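Local coordinates for putative carboxynorspermidine decarboxylase protein (Sinorhizobium meliloti, PDB 3MT1) that probably catalyses the pyridoxal 5'-phosphate-dependent decarboxylation of carboxynorspermidine and carboxyspermidine, giving norspermidine and spermidine, at residues 7-12 with 338-343. Sequence-based numbering, arbitrary orientation.
Sequences YLIDKA and PAIAIR
Two hydrogen bonds grip the carbonyl oxygen of Arg343: Lys11 N reaches Arg343 O at 2.9 Å, nearly along the C=O axis, and a water that also accepts from Ala12 N donates to it. This is the last rung of a parallel beta ladder in which Tyr7 N binds Ala339 O, Ala341 N binds Tyr7 O, Ile9 N binds Ala341 O almost straight (173°) and Arg343 N binds Ile9 O from above the carbonyl plane. The Leu8 CA-H also leans on Ala341 O, at 3.3 Å from CA to O.

On the face carrying Leu8, Asp10, Ala341 and Arg343, Asp10 works twice. With CG anti to the backbone N (chi1 -176°), its OD2 N-caps helix 11-28 through Lys13 N, while the anti lone pair of Asp10 OD1 receives Arg343 NH1 in a 3.2 Å salt bridge. Arginine suits this partly exposed edge: its long aliphatic chain reaches past Leu8 and its charge meets Asp10; the bend at chi3 (-88°) turns the guanidinium so that Leu8 CD2 sits over one face, 3.4 Å from Arg343 NH2. An alanine at Arg343 would remove the guanidinium and would probably leave Leu8 less covered and the capping carboxylate less well balanced in charge. Small Ala341 fits beside Leu8, its CB 4.3 Å from Leu8 CD1.

On the other face, with Tyr7, Ile9, Ile340 and Ile342, packing is mostly apolar: Ile9 CB packs against Ile342 CG1, and beta-branched isoleucines suit an extended backbone. At the start of the ladder Pro338 CB meets Tyr7 CE1 at 3.7 Å, while the tyrosine hydroxyl bonds to His266 O.

Strand 6-10 thus runs between strand 339-343 and the antiparallel strand 240-251, joining an N-terminal strand to one from the C-terminal part of the chain in the beta domain that accompanies the barrel in PLP enzymes of fold type III; strand 349-353 flanks 339-343 beyond, and helix 11-28 leads on toward the eight-stranded barrel.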
loop_
_atom_site.group_PDB
_atom_site.type_symbol
_atom_site.label_atom_id
_atom_site.label_comp_id
_atom_site.label_asym_id
_atom_site.label_seq_id
_atom_site.Cartn_x
_atom_site.Cartn_y
_atom_site.Cartn_z
ATOM N N TYR B 7 8.525 -11.808 -7.395
ATOM C CA TYR B 7 9.701 -10.962 -7.373
ATOM C C TYR B 7 10.875 -11.907 -7.451
ATOM O O TYR B 7 10.966 -12.842 -6.637
ATOM C CB TYR B 7 9.794 -10.200 -6.053
ATOM C CG TYR B 7 8.650 -9.258 -5.704
ATOM C CD1 TYR B 7 7.678 -9.637 -4.770
ATOM C CD2 TYR B 7 8.585 -7.967 -6.237
ATOM C CE1 TYR B 7 6.629 -8.782 -4.419
ATOM C CE2 TYR B 7 7.543 -7.085 -5.893
ATOM C CZ TYR B 7 6.560 -7.503 -4.976
ATOM O OH TYR B 7 5.506 -6.667 -4.608
ATOM N N LEU B 8 11.792 -11.689 -8.391
ATOM C CA LEU B 8 12.922 -12.614 -8.537
ATOM C C LEU B 8 14.206 -11.924 -8.140
ATOM O O LEU B 8 14.658 -10.992 -8.796
ATOM C CB LEU B 8 13.004 -13.135 -9.967
ATOM C CG LEU B 8 14.080 -14.164 -10.336
ATOM C CD1 LEU B 8 14.084 -15.309 -9.419
ATOM C CD2 LEU B 8 13.879 -14.693 -11.772
ATOM N N ILE B 9 14.785 -12.350 -7.041
ATOM C CA ILE B 9 16.008 -11.747 -6.612
ATOM C C ILE B 9 17.176 -12.515 -7.207
ATOM O O ILE B 9 17.359 -13.698 -6.923
ATOM C CB ILE B 9 16.100 -11.713 -5.093
ATOM C CG1 ILE B 9 14.965 -10.836 -4.522
ATOM C CG2 ILE B 9 17.516 -11.250 -4.647
ATOM C CD1 ILE B 9 14.618 -11.182 -3.049
ATOM N N ASP B 10 17.944 -11.833 -8.052
ATOM C CA ASP B 10 19.081 -12.447 -8.700
ATOM C C ASP B 10 20.313 -12.495 -7.767
ATOM O O ASP B 10 20.969 -11.478 -7.513
ATOM C CB ASP B 10 19.415 -11.754 -10.048
ATOM C CG ASP B 10 20.564 -12.448 -10.798
ATOM O OD1 ASP B 10 20.301 -13.127 -11.831
ATOM O OD2 ASP B 10 21.743 -12.353 -10.330
ATOM N N LYS B 11 20.643 -13.702 -7.312
ATOM C CA LYS B 11 21.747 -13.887 -6.404
ATOM C C LYS B 11 23.060 -13.227 -6.913
ATOM O O LYS B 11 23.747 -12.512 -6.164
ATOM C CB LYS B 11 21.954 -15.373 -6.125
ATOM C CG LYS B 11 22.662 -15.578 -4.834
ATOM C CD LYS B 11 23.290 -16.885 -4.724
ATOM C CE LYS B 11 24.087 -16.931 -3.432
ATOM N NZ LYS B 11 25.012 -18.087 -3.417
ATOM N N ALA B 12 23.407 -13.457 -8.176
ATOM C CA ALA B 12 24.653 -12.894 -8.720
ATOM C C ALA B 12 24.693 -11.341 -8.790
ATOM O O ALA B 12 25.741 -10.745 -8.562
ATOM C CB ALA B 12 24.989 -13.513 -10.077
ATOM N N PRO B 338 2.606 -11.373 -4.982
ATOM C CA PRO B 338 3.627 -12.127 -5.693
ATOM C C PRO B 338 4.491 -12.961 -4.778
ATOM O O PRO B 338 4.819 -12.535 -3.678
ATOM C CB PRO B 338 4.450 -11.035 -6.401
ATOM C CG PRO B 338 3.524 -9.824 -6.498
ATOM C CD PRO B 338 2.699 -9.919 -5.241
ATOM N N ALA B 339 4.841 -14.154 -5.225
ATOM C CA ALA B 339 5.764 -15.010 -4.501
ATOM C C ALA B 339 7.097 -14.311 -4.379
ATOM O O ALA B 339 7.418 -13.424 -5.164
ATOM C CB ALA B 339 5.938 -16.410 -5.249
ATOM N N ILE B 340 7.889 -14.716 -3.404
ATOM C CA ILE B 340 9.221 -14.180 -3.279
ATOM C C ILE B 340 10.150 -15.299 -3.721
ATOM O O ILE B 340 10.067 -16.416 -3.203
ATOM C CB ILE B 340 9.521 -13.723 -1.819
ATOM C CG1 ILE B 340 8.620 -12.549 -1.418
ATOM C CG2 ILE B 340 11.005 -13.381 -1.630
ATOM C CD1 ILE B 340 8.862 -12.028 0.086
ATOM N N ALA B 341 11.002 -15.004 -4.704
ATOM C CA ALA B 341 11.927 -16.009 -5.266
ATOM C C ALA B 341 13.323 -15.490 -5.574
ATOM O O ALA B 341 13.552 -14.298 -5.771
ATOM C CB ALA B 341 11.332 -16.662 -6.465
ATOM N N ILE B 342 14.257 -16.416 -5.563
ATOM C CA ILE B 342 15.660 -16.127 -5.823
ATOM C C ILE B 342 16.161 -16.885 -7.061
ATOM O O ILE B 342 15.964 -18.110 -7.150
ATOM C CB ILE B 342 16.496 -16.571 -4.608
ATOM C CG1 ILE B 342 16.079 -15.737 -3.393
ATOM C CG2 ILE B 342 17.995 -16.495 -4.917
ATOM C CD1 ILE B 342 16.748 -16.141 -2.067
ATOM N N ARG B 343 16.795 -16.183 -8.007
ATOM C CA ARG B 343 17.568 -16.868 -9.064
ATOM C C ARG B 343 18.940 -17.204 -8.497
ATOM O O ARG B 343 19.704 -16.305 -8.189
ATOM C CB ARG B 343 17.710 -16.009 -10.327
ATOM C CG ARG B 343 18.193 -16.803 -11.552
ATOM C CD ARG B 343 18.606 -15.929 -12.723
ATOM N NE ARG B 343 17.478 -15.607 -13.606
ATOM C CZ ARG B 343 16.881 -14.407 -13.705
ATOM N NH1 ARG B 343 17.290 -13.368 -12.965
ATOM N NH2 ARG B 343 15.856 -14.243 -14.552
HETATM O O HOH W 1 15.895 -10.901 -11.118
HETATM O O HOH W 2 21.969 -15.055 -9.923
#